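PDB 4HH8: butyrophilin subfamily 1 member A1 from Bos taurus, which may help secrete milk-fat droplets and restrain the proliferation of activated T cells, this chain being its extracellular part, built of two immunoglobulin-type domains. Local coordinates for residues 26-31 and 125-130; 130-135 and 151-156; 134-139 and 215-220; 143-148 and 193-198; 157-162 and 186-191. The protein carries 1 engineered substitution. One frame throughout, in Å; residues are numbered along the deposited sequence.

Interaction 1 (26-31 and 125-130)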
# COMPACT_ATOMS: atom_id res chain seq x y z
N ALA A 26 2.42 -4.55 0.42
CA ALA A 26 3.79 -4.13 0.11
C ALA A 26 4.13 -2.73 0.66
O ALA A 26 3.40 -1.77 0.41
CB ALA A 26 4.00 -4.16 -1.38
N VAL A 27 5.23 -2.62 1.40
CA VAL A 27 5.66 -1.34 1.92
C VAL A 27 6.40 -0.51 0.84
O VAL A 27 7.20 -1.06 0.08
CB VAL A 27 6.52 -1.54 3.17
CG1 VAL A 27 7.18 -0.23 3.60
CG2 VAL A 27 5.68 -2.10 4.28
N VAL A 28 6.11 0.79 0.76
CA VAL A 28 6.81 1.70 -0.17
C VAL A 28 8.34 1.56 -0.01
O VAL A 28 8.86 1.54 1.10
CB VAL A 28 6.32 3.18 -0.02
CG1 VAL A 28 7.27 4.21 -0.71
CG2 VAL A 28 4.91 3.35 -0.60
N GLY A 29 9.05 1.43 -1.11
CA GLY A 29 10.50 1.29 -1.07
C GLY A 29 10.97 -0.15 -0.97
O GLY A 29 12.15 -0.40 -1.16
N GLU A 30 10.07 -1.09 -0.64
CA GLU A 30 10.46 -2.52 -0.59
C GLU A 30 10.07 -3.23 -1.87
O GLU A 30 9.43 -2.65 -2.74
CB GLU A 30 9.79 -3.28 0.57
CG GLU A 30 9.75 -2.62 1.95
CD GLU A 30 11.11 -2.34 2.56
OE1 GLU A 30 12.04 -3.17 2.38
OE2 GLU A 30 11.23 -1.28 3.23
N ASP A 31 10.44 -4.50 -1.98
CA ASP A 31 10.00 -5.31 -3.10
C ASP A 31 8.70 -6.00 -2.77
O ASP A 31 8.42 -6.30 -1.61
CB ASP A 31 11.08 -6.33 -3.49
CG ASP A 31 12.47 -5.68 -3.68
OD1 ASP A 31 12.53 -4.42 -3.87
OD2 ASP A 31 13.48 -6.42 -3.61
N LEU A 125 -2.29 -5.72 -5.59
CA LEU A 125 -1.20 -5.17 -4.79
C LEU A 125 -1.73 -4.04 -3.91
O LEU A 125 -2.37 -3.12 -4.38
CB LEU A 125 -0.08 -4.64 -5.68
CG LEU A 125 1.10 -4.14 -4.86
CD1 LEU A 125 1.65 -5.24 -3.96
CD2 LEU A 125 2.17 -3.58 -5.78
N LYS A 126 -1.50 -4.13 -2.61
CA LYS A 126 -1.88 -3.05 -1.70
C LYS A 126 -0.63 -2.44 -1.14
O LYS A 126 0.06 -3.10 -0.42
CB LYS A 126 -2.71 -3.57 -0.51
CG LYS A 126 -4.16 -3.96 -0.85
CD LYS A 126 -5.01 -2.77 -1.10
CE LYS A 126 -6.45 -3.15 -1.04
NZ LYS A 126 -7.20 -1.91 -1.27
N VAL A 127 -0.39 -1.16 -1.42
CA VAL A 127 0.84 -0.52 -0.98
C VAL A 127 0.56 0.30 0.26
O VAL A 127 -0.52 0.88 0.39
CB VAL A 127 1.47 0.40 -2.08
CG1 VAL A 127 2.72 1.04 -1.52
CG2 VAL A 127 1.74 -0.40 -3.38
N ALA A 128 1.54 0.34 1.16
CA ALA A 128 1.41 1.07 2.39
C ALA A 128 2.71 1.81 2.73
O ALA A 128 3.80 1.35 2.40
CB ALA A 128 1.04 0.12 3.53
N ALA A 129 2.59 2.97 3.35
CA ALA A 129 3.75 3.61 3.94
C ALA A 129 3.33 4.08 5.28
O ALA A 129 2.20 4.55 5.46
CB ALA A 129 4.21 4.78 3.11
N LEU A 130 4.25 3.97 6.20
CA LEU A 130 4.07 4.44 7.53
C LEU A 130 4.79 5.76 7.67
O LEU A 130 5.95 5.86 7.28
CB LEU A 130 4.76 3.42 8.39
CG LEU A 130 4.49 3.44 9.86
CD1 LEU A 130 3.09 2.88 10.13
CD2 LEU A 130 5.57 2.45 10.14
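The pairing belongs to the V-set immunoglobulin domain. Its strand 24-27 runs parallel to the last strand of the domain, 117-128, as the short A' strand does beside strand G in V-type folds. Three backbone hydrogen bonds join the two. Ala26 N donates to Lys126 O at 2.9 Å, Ala128 N to Ala26 O at 2.9 Å and Val28 N to Ala128 O at 2.9 Å. Each donor lies in the carbonyl plane. Two carbonyls also take a CA-H contact: Val127 CA is 3.2 Å from Ala26 O, and Val27 CA is 3.3 Å from Ala128 O. A type II turn from Val27 to Glu30 overlaps the last hydrogen bond and leads the chain away. Gly29 sits in it with a positive phi (90°), where a side chain would collide with the carbonyl O of Val28. Apolar contacts add to this. Ala26 CB meets the tip of Leu125 at CD1, 3.7 Å away, on the side where Val127 also points. Ala32 of strand 32-39 packs against Ala26 and Leu125. Val28 and Val127 cross at about a right angle. Val28 CG2, anti to its carbonyl carbon, touches Ala129 CB at 4.0 Å and presses on Val127 CG1 at a tight 3.3 Å.

Interaction 2 (130-135 and 151-156)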
# COMPACT_ATOMS: atom_id res chain seq x y z
N LEU A 130 4.25 3.97 6.20
CA LEU A 130 4.07 4.44 7.53
C LEU A 130 4.79 5.76 7.67
O LEU A 130 5.95 5.86 7.28
CB LEU A 130 4.76 3.42 8.39
CG LEU A 130 4.49 3.44 9.86
CD1 LEU A 130 3.09 2.88 10.13
CD2 LEU A 130 5.57 2.45 10.14
N GLY A 131 4.12 6.78 8.20
CA GLY A 131 4.70 8.13 8.23
C GLY A 131 5.49 8.50 9.46
O GLY A 131 5.88 7.63 10.23
N SER A 132 5.71 9.80 9.64
CA SER A 132 6.59 10.34 10.68
C SER A 132 5.93 10.36 12.04
O SER A 132 4.69 10.37 12.11
CB SER A 132 6.96 11.78 10.35
OG SER A 132 5.79 12.57 10.17
N ASP A 133 6.75 10.39 13.10
CA ASP A 133 6.29 10.67 14.46
C ASP A 133 5.37 11.88 14.49
O ASP A 133 5.78 12.98 14.09
CB ASP A 133 7.47 10.92 15.42
CG ASP A 133 8.27 9.65 15.73
OD1 ASP A 133 8.13 8.62 15.06
OD2 ASP A 133 9.10 9.71 16.66
N PRO A 134 4.11 11.70 14.96
CA PRO A 134 3.14 12.82 14.97
C PRO A 134 3.57 13.93 15.91
O PRO A 134 4.32 13.68 16.84
CB PRO A 134 1.84 12.19 15.45
CG PRO A 134 2.21 10.79 15.95
CD PRO A 134 3.48 10.40 15.24
N HIS A 135 3.07 15.13 15.67
CA HIS A 135 3.45 16.25 16.48
C HIS A 135 2.23 17.06 16.81
O HIS A 135 1.40 17.32 15.93
CB HIS A 135 4.43 17.15 15.72
CG HIS A 135 4.90 18.30 16.55
ND1 HIS A 135 4.35 19.55 16.45
CD2 HIS A 135 5.79 18.36 17.55
CE1 HIS A 135 4.91 20.35 17.34
NE2 HIS A 135 5.77 19.64 18.04
N THR A 151 0.02 16.75 13.43
CA THR A 151 0.63 16.80 12.12
C THR A 151 1.51 15.57 11.92
O THR A 151 2.11 15.08 12.85
CB THR A 151 1.38 18.13 12.07
OG1 THR A 151 0.55 19.12 11.39
CG2 THR A 151 2.70 17.99 11.46
N SER A 152 1.51 14.99 10.71
CA SER A 152 2.41 13.91 10.40
C SER A 152 2.48 13.82 8.89
O SER A 152 1.55 14.21 8.19
CB SER A 152 1.96 12.59 11.05
OG SER A 152 2.79 11.49 10.67
N VAL A 153 3.58 13.27 8.42
CA VAL A 153 4.00 13.34 7.03
C VAL A 153 4.26 11.92 6.53
O VAL A 153 4.80 11.11 7.28
CB VAL A 153 5.30 14.19 7.03
CG1 VAL A 153 6.30 13.77 5.97
CG2 VAL A 153 4.95 15.69 6.97
N GLY A 154 3.85 11.60 5.30
CA GLY A 154 4.34 10.37 4.62
C GLY A 154 3.53 9.06 4.74
O GLY A 154 4.09 7.96 4.72
N TRP A 155 2.22 9.15 4.83
CA TRP A 155 1.41 7.96 5.02
C TRP A 155 0.82 7.53 3.72
O TRP A 155 0.47 8.37 2.90
CB TRP A 155 0.28 8.21 6.01
CG TRP A 155 0.80 8.61 7.32
CD1 TRP A 155 1.27 9.86 7.65
CD2 TRP A 155 1.00 7.78 8.46
NE1 TRP A 155 1.71 9.85 8.95
CE2 TRP A 155 1.55 8.59 9.47
CE3 TRP A 155 0.70 6.43 8.75
CZ2 TRP A 155 1.86 8.09 10.75
CZ3 TRP A 155 0.99 5.94 10.02
CH2 TRP A 155 1.60 6.76 10.99
N TYR A 156 0.67 6.23 3.53
CA TYR A 156 -0.07 5.74 2.41
C TYR A 156 -0.81 4.48 2.84
O TYR A 156 -0.22 3.64 3.51
CB TYR A 156 0.84 5.53 1.17
CG TYR A 156 -0.01 5.36 -0.06
CD1 TYR A 156 -0.44 6.47 -0.80
CD2 TYR A 156 -0.49 4.10 -0.41
CE1 TYR A 156 -1.26 6.31 -1.91
CE2 TYR A 156 -1.33 3.94 -1.51
CZ TYR A 156 -1.71 5.04 -2.24
OH TYR A 156 -2.53 4.86 -3.31
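The backbone of Gly131 lies flat on the indole of Trp155. Gly131 N sits over the centre of the ring system, 3.3 Å from Trp155 CD2. Gly131 CA makes a CH-pi contact 3.5 Å from the centroid of the five-membered ring. A CB on Gly131 would clash with Trp155 NE1 and with Val153 O, so glycine fits here. The contact opens the second immunoglobulin domain, where the lead-in to strand 135-140 runs antiparallel to strand 146-155. Gly154 and Trp155 form a G1 beta bulge facing Phe186, and Gly154 takes the positive phi of that motif. Leu130 runs alongside the indole, its CD1 against Trp155 CZ3. His135 and Thr151 make a hydrogen-bonded antiparallel pair at the far end. Between these ends, serines carry the link. Ser132 N donates to Val153 O at 2.8 Å, nearly along the C=O axis. Ser132 OG, held between its own N and carbonyl carbon (chi1 56°), accepts from Val153 N at 2.9 Å. Ser152 OG is bonded on two sides: it takes the N-H of Trp155 NE1 at 2.6 Å, lying in the ring plane, and it donates to Ser132 O at 2.6 Å from above the carbonyl plane.

Interaction 3 (134-139 and 215-220)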
# COMPACT_ATOMS: atom_id res chain seq x y z
N PRO A 134 4.11 11.70 14.96
CA PRO A 134 3.14 12.82 14.97
C PRO A 134 3.57 13.93 15.91
O PRO A 134 4.32 13.68 16.84
CB PRO A 134 1.84 12.19 15.45
CG PRO A 134 2.21 10.79 15.95
CD PRO A 134 3.48 10.40 15.24
N HIS A 135 3.07 15.13 15.67
CA HIS A 135 3.45 16.25 16.48
C HIS A 135 2.23 17.06 16.81
O HIS A 135 1.40 17.32 15.93
CB HIS A 135 4.43 17.15 15.72
CG HIS A 135 4.90 18.30 16.55
ND1 HIS A 135 4.35 19.55 16.45
CD2 HIS A 135 5.79 18.36 17.55
CE1 HIS A 135 4.91 20.35 17.34
NE2 HIS A 135 5.77 19.64 18.04
N ILE A 136 2.14 17.50 18.05
CA ILE A 136 1.06 18.40 18.42
C ILE A 136 1.55 19.82 18.72
O ILE A 136 2.40 20.03 19.55
CB ILE A 136 0.22 17.84 19.63
CG1 ILE A 136 -0.51 16.56 19.24
CG2 ILE A 136 -0.78 18.86 20.06
CD1 ILE A 136 -1.10 15.77 20.48
N SER A 137 0.96 20.77 18.01
CA SER A 137 1.06 22.21 18.28
C SER A 137 -0.03 22.63 19.20
O SER A 137 -1.19 22.30 18.96
CB SER A 137 0.81 22.99 16.99
OG SER A 137 2.01 23.27 16.35
N MSE A 138 0.32 23.43 20.20
CA MSE A 138 -0.63 24.01 21.13
C MSE A 138 -0.71 25.51 20.89
O MSE A 138 0.33 26.17 20.74
CB MSE A 138 -0.11 23.84 22.55
CG MSE A 138 -0.27 22.50 23.20
SE MSE A 138 -1.04 22.77 25.00
CE MSE A 138 0.22 24.13 25.66
N LYS A 139 -1.91 26.04 20.87
CA LYS A 139 -2.10 27.48 20.79
C LYS A 139 -3.27 27.90 21.67
O LYS A 139 -4.41 27.53 21.42
CB LYS A 139 -2.33 27.94 19.36
CG LYS A 139 -1.04 28.13 18.56
CD LYS A 139 -1.30 28.23 17.06
CE LYS A 139 -0.01 28.49 16.27
NZ LYS A 139 -0.31 28.75 14.82
N LYS A 215 1.16 5.35 15.28
CA LYS A 215 2.06 6.10 16.15
C LYS A 215 1.24 7.13 16.85
O LYS A 215 0.21 7.56 16.33
CB LYS A 215 3.19 6.80 15.38
CG LYS A 215 4.10 5.87 14.64
CD LYS A 215 5.17 6.70 13.94
CE LYS A 215 6.11 5.86 13.09
NZ LYS A 215 7.21 6.73 12.59
N GLU A 216 1.68 7.51 18.05
CA GLU A 216 0.94 8.50 18.81
C GLU A 216 1.86 9.47 19.50
O GLU A 216 3.07 9.24 19.61
CB GLU A 216 -0.01 7.85 19.83
CG GLU A 216 0.64 7.52 21.15
CD GLU A 216 -0.29 6.78 22.07
OE1 GLU A 216 -0.83 5.74 21.66
OE2 GLU A 216 -0.44 7.23 23.22
N VAL A 217 1.26 10.57 19.91
CA VAL A 217 1.97 11.60 20.62
C VAL A 217 1.02 12.14 21.67
O VAL A 217 -0.17 12.32 21.42
CB VAL A 217 2.51 12.71 19.66
CG1 VAL A 217 1.36 13.49 19.01
CG2 VAL A 217 3.49 13.64 20.39
N GLU A 218 1.56 12.35 22.85
CA GLU A 218 0.77 12.85 23.97
C GLU A 218 1.23 14.27 24.25
O GLU A 218 2.39 14.57 24.13
CB GLU A 218 1.01 11.93 25.17
CG GLU A 218 0.15 12.19 26.40
CD GLU A 218 -0.13 10.91 27.17
OE1 GLU A 218 0.60 9.91 26.95
OE2 GLU A 218 -1.11 10.89 27.97
N VAL A 219 0.31 15.16 24.57
CA VAL A 219 0.70 16.48 25.02
C VAL A 219 0.06 16.79 26.38
O VAL A 219 -0.72 15.99 26.89
CB VAL A 219 0.41 17.57 23.97
CG1 VAL A 219 -1.10 17.81 23.82
CG2 VAL A 219 1.15 18.86 24.31
N SER A 220 0.38 17.94 26.95
CA SER A 220 0.07 18.26 28.33
C SER A 220 -0.59 19.62 28.36
O SER A 220 -0.06 20.57 27.80
CB SER A 220 1.37 18.31 29.12
OG SER A 220 1.11 18.06 30.48
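Ile136 reaches from strand 135-140 toward strand 213-220, with CB directed at the other segment. At CB the chain splits. CG2, anti to the backbone N, meets Val219 CG1 at 3.9 Å. CG1 is anti to the carbonyl carbon (chi1 -65°) and lies 3.6 Å from Val217 CG1. The tip, CD1, fits between the two valines: it is 3.7 Å from Val217 CG1 and 3.9 Å from Val219 CG1. An alanine here would lose CG1, CG2 and CD1, and would probably loosen the packing between the strands. These are the first and last strands of the immunoglobulin sandwich. They lie in facing sheets, run 26° from parallel and share no hydrogen bond; side chains make most of the contact. Cys204, which Ile136 touches, is disulfide-bonded to Cys150 and ties the two sheets together. Both valines place CG1 in the crowded position between N and carbonyl carbon. Pro134 lays its ring across Lys215, CD meeting CB at 3.6 Å. The extended lysine carries NZ away to a hydrogen bond with Gly131 O and a salt bridge with Asp133 OD1. The bent selenomethionine Met138 sets CG 4.1 Å from Val219 CG2 and SE 3.7 Å from Ser220 O.

Interaction 4 (143-148 and 193-198)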
# COMPACT_ATOMS: atom_id res chain seq x y z
N SER A 143 -9.48 33.45 25.20
CA SER A 143 -9.88 33.29 26.60
C SER A 143 -10.08 31.83 27.06
O SER A 143 -11.21 31.32 27.14
CB SER A 143 -11.12 34.16 26.90
OG SER A 143 -10.89 35.05 27.99
N GLY A 144 -8.96 31.16 27.36
CA GLY A 144 -8.99 29.84 28.00
C GLY A 144 -9.12 28.61 27.11
O GLY A 144 -8.73 27.52 27.52
N GLU A 145 -9.68 28.79 25.91
CA GLU A 145 -9.84 27.70 24.92
C GLU A 145 -8.55 27.35 24.18
O GLU A 145 -7.91 28.22 23.57
CB GLU A 145 -10.96 28.01 23.91
CG GLU A 145 -12.26 27.27 24.22
CD GLU A 145 -13.33 27.45 23.14
OE1 GLU A 145 -13.03 28.07 22.08
OE2 GLU A 145 -14.47 26.97 23.36
N ILE A 146 -8.20 26.06 24.24
CA ILE A 146 -6.98 25.50 23.64
C ILE A 146 -7.24 24.79 22.28
O ILE A 146 -8.09 23.90 22.18
CB ILE A 146 -6.27 24.51 24.62
CG1 ILE A 146 -6.29 25.06 26.05
CG2 ILE A 146 -4.85 24.16 24.14
CD1 ILE A 146 -5.15 24.59 26.95
N GLN A 147 -6.50 25.19 21.25
CA GLN A 147 -6.55 24.57 19.92
C GLN A 147 -5.32 23.72 19.73
O GLN A 147 -4.19 24.20 19.89
CB GLN A 147 -6.58 25.63 18.81
CG GLN A 147 -7.56 26.78 18.99
CD GLN A 147 -7.11 28.07 18.28
OE1 GLN A 147 -5.91 28.38 18.19
NE2 GLN A 147 -8.08 28.84 17.79
N LEU A 148 -5.51 22.45 19.40
CA LEU A 148 -4.38 21.58 19.13
C LEU A 148 -4.35 21.24 17.65
O LEU A 148 -5.40 20.99 17.05
CB LEU A 148 -4.45 20.29 19.95
CG LEU A 148 -4.59 20.37 21.47
CD1 LEU A 148 -4.69 18.97 22.03
CD2 LEU A 148 -3.39 21.13 22.19
N ILE A 193 -10.50 21.51 19.31
CA ILE A 193 -10.55 22.56 20.33
C ILE A 193 -10.84 21.88 21.68
O ILE A 193 -11.84 21.18 21.81
CB ILE A 193 -11.57 23.65 19.97
CG1 ILE A 193 -11.11 24.35 18.67
CG2 ILE A 193 -11.68 24.66 21.10
CD1 ILE A 193 -12.10 25.35 18.11
N ILE A 194 -9.93 22.01 22.64
CA ILE A 194 -10.13 21.46 23.98
C ILE A 194 -10.98 22.41 24.82
O ILE A 194 -10.57 23.56 25.06
CB ILE A 194 -8.78 21.20 24.71
CG1 ILE A 194 -7.86 20.32 23.86
CG2 ILE A 194 -9.02 20.61 26.10
CD1 ILE A 194 -8.43 18.96 23.45
N ARG A 195 -12.18 21.96 25.23
CA ARG A 195 -13.04 22.75 26.14
C ARG A 195 -13.18 22.04 27.48
O ARG A 195 -14.04 21.18 27.65
CB ARG A 195 -14.43 23.03 25.54
CG ARG A 195 -14.43 23.93 24.31
CD ARG A 195 -15.71 23.71 23.51
NE ARG A 195 -15.66 24.20 22.12
CZ ARG A 195 -15.35 23.43 21.08
NH1 ARG A 195 -15.03 22.15 21.26
NH2 ARG A 195 -15.36 23.94 19.86
N ASP A 196 -12.29 22.38 28.42
CA ASP A 196 -12.18 21.68 29.70
C ASP A 196 -11.15 22.38 30.61
O ASP A 196 -10.35 23.21 30.16
CB ASP A 196 -11.77 20.20 29.48
CG ASP A 196 -12.46 19.23 30.45
OD1 ASP A 196 -13.12 18.28 29.98
OD2 ASP A 196 -12.34 19.41 31.69
N SER A 197 -11.20 22.07 31.91
CA SER A 197 -10.07 22.32 32.79
C SER A 197 -9.40 20.96 32.96
O SER A 197 -8.17 20.84 32.83
CB SER A 197 -10.53 22.85 34.16
OG SER A 197 -11.41 23.96 34.02
N SER A 198 -10.24 19.95 33.20
CA SER A 198 -9.83 18.65 33.73
C SER A 198 -9.11 17.72 32.77
O SER A 198 -8.63 16.66 33.17
CB SER A 198 -11.04 17.92 34.34
OG SER A 198 -11.24 18.33 35.69
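Two neighbouring antiparallel strands of the second immunoglobulin domain, 146-155 and 186-194, meet here at one end of their sheet; they match strands B and E of the classical fold. Ile146 and Ile194 form a hydrogen-bonded pair. Ile194 N donates to Ile146 O at 2.7 Å, nearly along the C=O axis. Ile193 CA also lies 3.4 Å from Ile146 O, a CA-H...O contact. Gln147 and Ile193 form the adjoining non-hydrogen-bonded pair. On the face of Ile146 and Ile194, the two CB atoms lie 4.2 Å apart. Ile194 CG1, anti to its carbonyl carbon, reaches on to Leu148 CD1 at 3.9 Å. Just outside the strands, the Glu145 chain, extended beyond CG, sets OE2 3.3 Å from Arg195 NE, a salt bridge. The carboxylate and guanidinium planes stand 89° apart, so the two groups do not lie flat together. Ile193 CG2 lies 3.8 Å from Glu145 OE1 and over one face of the guanidinium. Beyond the strand, Asp196 OD2 accepts from Ser198 N in an Asx turn. Strand 135-140 flanks strand 146-155 on its other side: Gln147 bonds to Lys139 through the backbone, and Leu148 packs on Ile136 and Met138.

Interaction 5 (157-162 and 186-191)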
# COMPACT_ATOMS: atom_id res chain seq x y z
N PRO A 157 -2.11 4.35 2.53
CA PRO A 157 -2.98 5.34 1.90
C PRO A 157 -3.37 6.39 2.93
O PRO A 157 -2.60 6.65 3.87
CB PRO A 157 -4.18 4.48 1.39
CG PRO A 157 -4.29 3.31 2.53
CD PRO A 157 -2.80 3.06 2.81
N GLU A 158 -4.54 7.04 2.75
CA GLU A 158 -5.04 7.99 3.73
C GLU A 158 -5.00 7.35 5.13
O GLU A 158 -5.60 6.30 5.34
CB GLU A 158 -6.48 8.41 3.38
CG GLU A 158 -6.60 9.25 2.08
CD GLU A 158 -6.76 8.40 0.78
OE1 GLU A 158 -6.41 7.21 0.72
OE2 GLU A 158 -7.29 8.94 -0.20
N PRO A 159 -4.31 7.98 6.07
CA PRO A 159 -4.20 7.47 7.44
C PRO A 159 -5.38 8.00 8.32
O PRO A 159 -6.01 9.01 8.00
CB PRO A 159 -2.87 8.07 7.90
CG PRO A 159 -2.92 9.46 7.22
CD PRO A 159 -3.48 9.20 5.87
N GLN A 160 -5.66 7.31 9.42
CA GLN A 160 -6.75 7.68 10.30
C GLN A 160 -6.15 8.42 11.47
O GLN A 160 -5.04 8.11 11.89
CB GLN A 160 -7.48 6.41 10.77
CG GLN A 160 -8.34 6.49 12.10
CD GLN A 160 -8.81 5.10 12.57
OE1 GLN A 160 -8.32 4.57 13.56
NE2 GLN A 160 -9.71 4.49 11.84
N VAL A 161 -6.87 9.42 11.95
CA VAL A 161 -6.48 10.21 13.10
C VAL A 161 -7.43 9.84 14.25
O VAL A 161 -8.62 9.76 14.04
CB VAL A 161 -6.64 11.70 12.80
CG1 VAL A 161 -6.23 12.54 14.00
CG2 VAL A 161 -5.81 12.15 11.53
N GLN A 162 -6.91 9.63 15.46
CA GLN A 162 -7.75 9.36 16.62
C GLN A 162 -7.24 10.22 17.78
O GLN A 162 -6.07 10.19 18.09
CB GLN A 162 -7.76 7.84 16.94
CG GLN A 162 -8.25 7.40 18.34
CD GLN A 162 -7.63 6.01 18.81
OE1 GLN A 162 -6.40 5.86 18.99
NE2 GLN A 162 -8.50 5.03 19.03
N PHE A 186 0.62 10.87 1.85
CA PHE A 186 -0.19 11.86 2.55
C PHE A 186 0.48 12.46 3.78
O PHE A 186 1.07 11.76 4.60
CB PHE A 186 -1.57 11.29 2.89
CG PHE A 186 -2.33 10.85 1.69
CD1 PHE A 186 -3.00 11.79 0.91
CD2 PHE A 186 -2.31 9.53 1.28
CE1 PHE A 186 -3.72 11.39 -0.25
CE2 PHE A 186 -3.00 9.12 0.09
CZ PHE A 186 -3.71 10.05 -0.66
N THR A 187 0.42 13.79 3.80
CA THR A 187 0.63 14.59 5.00
C THR A 187 -0.75 14.84 5.60
O THR A 187 -1.71 15.11 4.89
CB THR A 187 1.42 15.90 4.67
OG1 THR A 187 2.75 15.53 4.31
CG2 THR A 187 1.53 16.82 5.85
N VAL A 188 -0.84 14.65 6.92
CA VAL A 188 -2.12 14.74 7.60
C VAL A 188 -2.09 15.85 8.64
O VAL A 188 -1.16 15.93 9.41
CB VAL A 188 -2.55 13.35 8.24
CG1 VAL A 188 -1.58 12.92 9.32
CG2 VAL A 188 -4.02 13.43 8.80
N ARG A 189 -3.08 16.71 8.63
CA ARG A 189 -3.22 17.74 9.65
C ARG A 189 -4.60 17.56 10.32
O ARG A 189 -5.60 17.45 9.64
CB ARG A 189 -3.16 19.12 9.00
CG ARG A 189 -1.77 19.65 8.76
CD ARG A 189 -1.79 21.21 8.75
NE ARG A 189 -0.78 21.77 7.83
CZ ARG A 189 -0.81 23.00 7.31
NH1 ARG A 189 -1.80 23.85 7.62
NH2 ARG A 189 0.15 23.40 6.47
N ALA A 190 -4.67 17.58 11.63
CA ALA A 190 -5.96 17.57 12.27
C ALA A 190 -5.99 18.51 13.46
O ALA A 190 -5.03 18.56 14.21
CB ALA A 190 -6.31 16.17 12.68
N SER A 191 -7.11 19.19 13.65
CA SER A 191 -7.28 20.16 14.70
C SER A 191 -8.44 19.85 15.57
O SER A 191 -9.46 19.36 15.09
CB SER A 191 -7.50 21.56 14.16
OG SER A 191 -6.23 22.06 13.85
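Glu158 bends at chi2 (88°), folding its carboxylate back over the ring of Phe186. Phe186 holds CG anti to its carbonyl carbon (chi1 -59°) and offers a face to the glutamate. The carboxylate and ring planes are 16° apart and stacked. Glu158 CG stands over the ring centre, 4.1 Å from the centroid, as a CH-pi contact. Glu158 CD is 3.8 Å from Phe186 CZ. The backbone joins in too, with Pro157 C 3.7 Å from Phe186 CD2. The peptide bond before Pro157 is cis. Glu158 also touches Arg178 of strand 175-180, whose NH2 donates to Pro159 O. A serine in place of Phe186 would remove the ring and would probably leave the Glu158 chain without its stacking surface.

Further along, the contact passes between the two sheets of the immunoglobulin sandwich. Strand 160-165 belongs to one sheet and strand 186-194 to the other. They run in nearly the same direction with no hydrogen bond across, and apolar side chains meet between them. The Pro159 ring spans two residues: CD is 4.1 Å from Phe186 CB, and CG is 4.0 Å from Val188 CB. Ile206 of strand 201-208 packs against both Pro159 and Val188. Val161 and Val188 lie alongside each other and point opposite ways, and their CG2 atoms meet at 3.5 Å. Val188 CG2 is anti to its backbone N, while Val161 CG2 is anti to its carbonyl carbon. The other branch of Val161, CG1, reaches Ala190 CB at 3.9 Å.

Interaction 1 lies in the V-set domain; the other four build the second immunoglobulin domain. The join is direct: interactions 1 and 2 share Leu130, and Ala129 N lies 2.9 Å from Tyr156 O, a probable hydrogen bond. Interaction 4 is at the far end, its centre about 38 Å from that of interaction 1. Interactions 2 and 5 are close, with centres about 8 Å apart, and Trp155 O is 2.7 Å from Phe186 N. Interactions 3 and 5 both bridge the two sheets of the sandwich, whereas interaction 4 pairs strands within one. Interactions 3 and 4 meet where Lys139 N lies 3.1 Å from Gln147 O, a probable hydrogen bond.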